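Local atomic coordinates of vesicular integral-membrane protein VIP36 (Canis lupus familiaris, PDB entry 2DUR), a protein that acts as a calcium-dependent lectin of the early secretory pathway, binding high-mannose glycans and helping to transport and sort the glycoproteins that carry them. Residues E4-R8 with E9-I13. Sequence-based numbering, arbitrary orientation.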
ATOM      1  N   GLU A   4      -7.973   0.383  21.105  1.00 42.02           N
ATOM      2  CA  GLU A   4      -8.090   1.696  21.763  1.00 40.92           C
ATOM      3  C   GLU A   4      -7.636   2.851  20.855  1.00 38.74           C
ATOM      4  O   GLU A   4      -8.168   3.970  20.944  1.00 38.64           O
ATOM      5  CB  GLU A   4      -7.285   1.725  23.074  1.00 41.10           C
ATOM      6  CG  GLU A   4      -7.610   2.940  23.945  1.00 43.01           C
ATOM      7  CD  GLU A   4      -6.639   3.164  25.097  1.00 43.57           C
ATOM      8  OE1 GLU A   4      -5.811   2.268  25.401  1.00 47.04           O
ATOM      9  OE2 GLU A   4      -6.712   4.262  25.702  1.00 47.54           O
ATOM     10  N   HIS A   5      -6.655   2.572  19.995  1.00 35.51           N
ATOM     11  CA  HIS A   5      -6.072   3.588  19.136  1.00 32.69           C
ATOM     12  C   HIS A   5      -6.432   3.365  17.665  1.00 30.69           C
ATOM     13  O   HIS A   5      -5.900   4.053  16.783  1.00 28.74           O
ATOM     14  CB  HIS A   5      -4.550   3.652  19.323  1.00 33.25           C
ATOM     15  CG  HIS A   5      -4.128   3.878  20.745  1.00 34.61           C
ATOM     16  ND1 HIS A   5      -4.511   4.991  21.463  1.00 35.75           N
ATOM     17  CD2 HIS A   5      -3.368   3.132  21.582  1.00 36.30           C
ATOM     18  CE1 HIS A   5      -4.002   4.921  22.682  1.00 36.27           C
ATOM     19  NE2 HIS A   5      -3.299   3.807  22.777  1.00 36.00           N
ATOM     20  N   LEU A   6      -7.349   2.427  17.415  1.00 28.91           N
ATOM     21  CA  LEU A   6      -7.943   2.281  16.073  1.00 27.72           C
ATOM     22  C   LEU A   6      -8.592   3.571  15.607  1.00 27.19           C
ATOM     23  O   LEU A   6      -9.403   4.177  16.324  1.00 26.88           O
ATOM     24  CB  LEU A   6      -8.986   1.155  16.041  1.00 27.84           C
ATOM     25  CG  LEU A   6      -9.593   0.826  14.664  1.00 27.56           C
ATOM     26  CD1 LEU A   6      -8.579   0.092  13.785  1.00 27.60           C
ATOM     27  CD2 LEU A   6     -10.875  -0.006  14.802  1.00 27.78           C
ATOM     28  N   LYS A   7      -8.267   4.002  14.389  1.00 25.37           N
ATOM     29  CA  LYS A   7      -8.909   5.191  13.841  1.00 24.34           C
ATOM     30  C   LYS A   7      -9.915   4.741  12.792  1.00 24.28           C
ATOM     31  O   LYS A   7      -9.547   4.423  11.674  1.00 23.12           O
ATOM     32  CB  LYS A   7      -7.878   6.167  13.269  1.00 25.21           C
ATOM     33  CG  LYS A   7      -7.066   6.870  14.360  1.00 26.38           C
ATOM     34  CD  LYS A   7      -7.956   7.913  15.060  1.00 30.91           C
ATOM     35  CE  LYS A   7      -7.459   8.251  16.441  1.00 34.75           C
ATOM     36  NZ  LYS A   7      -8.381   9.227  17.098  1.00 37.45           N
ATOM     37  N   ARG A   8     -11.186   4.655  13.177  1.00 23.55           N
ATOM     38  CA  ARG A   8     -12.154   3.987  12.298  1.00 24.43           C
ATOM     39  C   ARG A   8     -12.342   4.691  10.956  1.00 23.78           C
ATOM     40  O   ARG A   8     -12.603   4.031   9.932  1.00 24.63           O
ATOM     41  CB  ARG A   8     -13.497   3.787  13.020  1.00 24.35           C
ATOM     42  CG  ARG A   8     -14.577   3.033  12.212  1.00 25.13           C
ATOM     43  CD  ARG A   8     -14.191   1.610  11.915  1.00 27.07           C
ATOM     44  NE  ARG A   8     -15.171   0.959  11.046  1.00 28.61           N
ATOM     45  CZ  ARG A   8     -15.153   1.006   9.713  1.00 29.20           C
ATOM     46  NH1 ARG A   8     -14.204   1.691   9.073  1.00 24.48           N
ATOM     47  NH2 ARG A   8     -16.092   0.371   9.013  1.00 28.43           N
ATOM     48  N   GLU A   9     -12.162   6.005  10.948  1.00 23.76           N
ATOM     49  CA  GLU A   9     -12.405   6.821   9.763  1.00 23.82           C
ATOM     50  C   GLU A   9     -11.330   6.590   8.681  1.00 23.11           C
ATOM     51  O   GLU A   9     -11.534   6.920   7.508  1.00 23.98           O
ATOM     52  CB  GLU A   9     -12.519   8.306  10.114  1.00 24.57           C
ATOM     53  CG  GLU A   9     -11.235   8.978  10.584  1.00 26.18           C
ATOM     54  CD  GLU A   9     -10.955   8.847  12.084  1.00 28.41           C
ATOM     55  OE1 GLU A   9     -11.291   7.817  12.721  1.00 29.71           O
ATOM     56  OE2 GLU A   9     -10.353   9.799  12.622  1.00 31.85           O
ATOM     57  N   HIS A  10     -10.200   6.034   9.103  1.00 21.82           N
ATOM     58  CA  HIS A  10      -9.096   5.701   8.186  1.00 21.58           C
ATOM     59  C   HIS A  10      -8.975   4.201   7.968  1.00 21.58           C
ATOM     60  O   HIS A  10      -7.950   3.698   7.445  1.00 21.18           O
ATOM     61  CB  HIS A  10      -7.769   6.297   8.698  1.00 21.42           C
ATOM     62  CG  HIS A  10      -7.771   7.792   8.796  1.00 21.56           C
ATOM     63  ND1 HIS A  10      -8.176   8.606   7.763  1.00 22.14           N
ATOM     64  CD2 HIS A  10      -7.405   8.620   9.809  1.00 23.23           C
ATOM     65  CE1 HIS A  10      -8.056   9.871   8.127  1.00 22.60           C
ATOM     66  NE2 HIS A  10      -7.588   9.907   9.365  1.00 23.10           N
ATOM     67  N   SER A  11     -10.024   3.463   8.335  1.00 20.95           N
ATOM     68  CA  SER A  11      -9.998   2.017   8.234  1.00 20.16           C
ATOM     69  C   SER A  11     -11.109   1.514   7.328  1.00 20.74           C
ATOM     70  O   SER A  11     -12.121   2.179   7.169  1.00 20.91           O
ATOM     71  CB  SER A  11     -10.161   1.368   9.623  1.00 20.33           C
ATOM     72  OG  SER A  11      -9.132   1.795  10.522  1.00 19.84           O
ATOM     73  N   LEU A  12     -10.894   0.332   6.774  1.00 21.25           N
ATOM     74  CA  LEU A  12     -11.848  -0.344   5.904  1.00 22.58           C
ATOM     75  C   LEU A  12     -12.128  -1.664   6.592  1.00 22.81           C
ATOM     76  O   LEU A  12     -11.261  -2.526   6.699  1.00 22.55           O
ATOM     77  CB  LEU A  12     -11.222  -0.580   4.518  1.00 21.69           C
ATOM     78  CG  LEU A  12     -12.036  -1.458   3.546  1.00 22.29           C
ATOM     79  CD1 LEU A  12     -13.044  -0.596   2.762  1.00 21.93           C
ATOM     80  CD2 LEU A  12     -11.133  -2.284   2.618  1.00 22.68           C
ATOM     81  N   ILE A  13     -13.353  -1.834   7.099  1.00 24.08           N
ATOM     82  CA  ILE A  13     -13.658  -3.028   7.887  1.00 24.86           C
ATOM     83  C   ILE A  13     -15.040  -3.543   7.485  1.00 26.01           C
ATOM     84  O   ILE A  13     -15.977  -2.741   7.379  1.00 26.16           O
ATOM     85  CB  ILE A  13     -13.647  -2.702   9.416  1.00 25.07           C
ATOM     86  CG1 ILE A  13     -12.273  -2.164   9.848  1.00 25.44           C
ATOM     87  CG2 ILE A  13     -13.977  -3.935  10.222  1.00 25.03           C
ATOM     88  CD1 ILE A  13     -12.213  -1.634  11.284  1.00 25.17           C
TER
HETATM   89  O   HOH W   1     -10.279  10.597  15.050  1.00 39.42           O
HETATM   90  O   HOH W   2     -17.563  -1.969   9.795  1.00 38.39           O
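R8 reaches along the chain that follows it and lays its guanidinium against I13. The bend at chi2 (65°) swings the end of the arginine round, so that CB of I13 sits over one face of the flat group, 3.9 Å above its plane and toward the rim, while CD1 of I13 touches R8 CD. At the guanidinium edge NH1 comes within 2.9 Å of S11 O, an oxygen that takes a hydrogen bond from NE1 of W27, and a water joins NH2 to I13 O. The backbone from K7 to S11 makes two overlapping β-turns: H10 N bonds to K7 O at 3.1 Å, and S11 N to R8 O. K7 O is gripped a second time by S11 OG, at 2.9 Å and from the opposite face of the carbonyl. This double turn lies in the N-terminal segment of the L-type lectin β-sandwich, along strand 217-227; K7, at the start of the turns, and L12, just past them, make backbone hydrogen bonds to L225 and M223, and S11 OG also takes the backbone N-H of L225. K7 and E9 run side by side, CB of the lysine 3.8 Å from OE1 of E9, with their charged ends bridged by a water rather than touching. L6 CD2 and I13 CD1 meet tip to tip at 4.1 Å, and H10 ND1 is hydrogen-bonded to OD1 of N55.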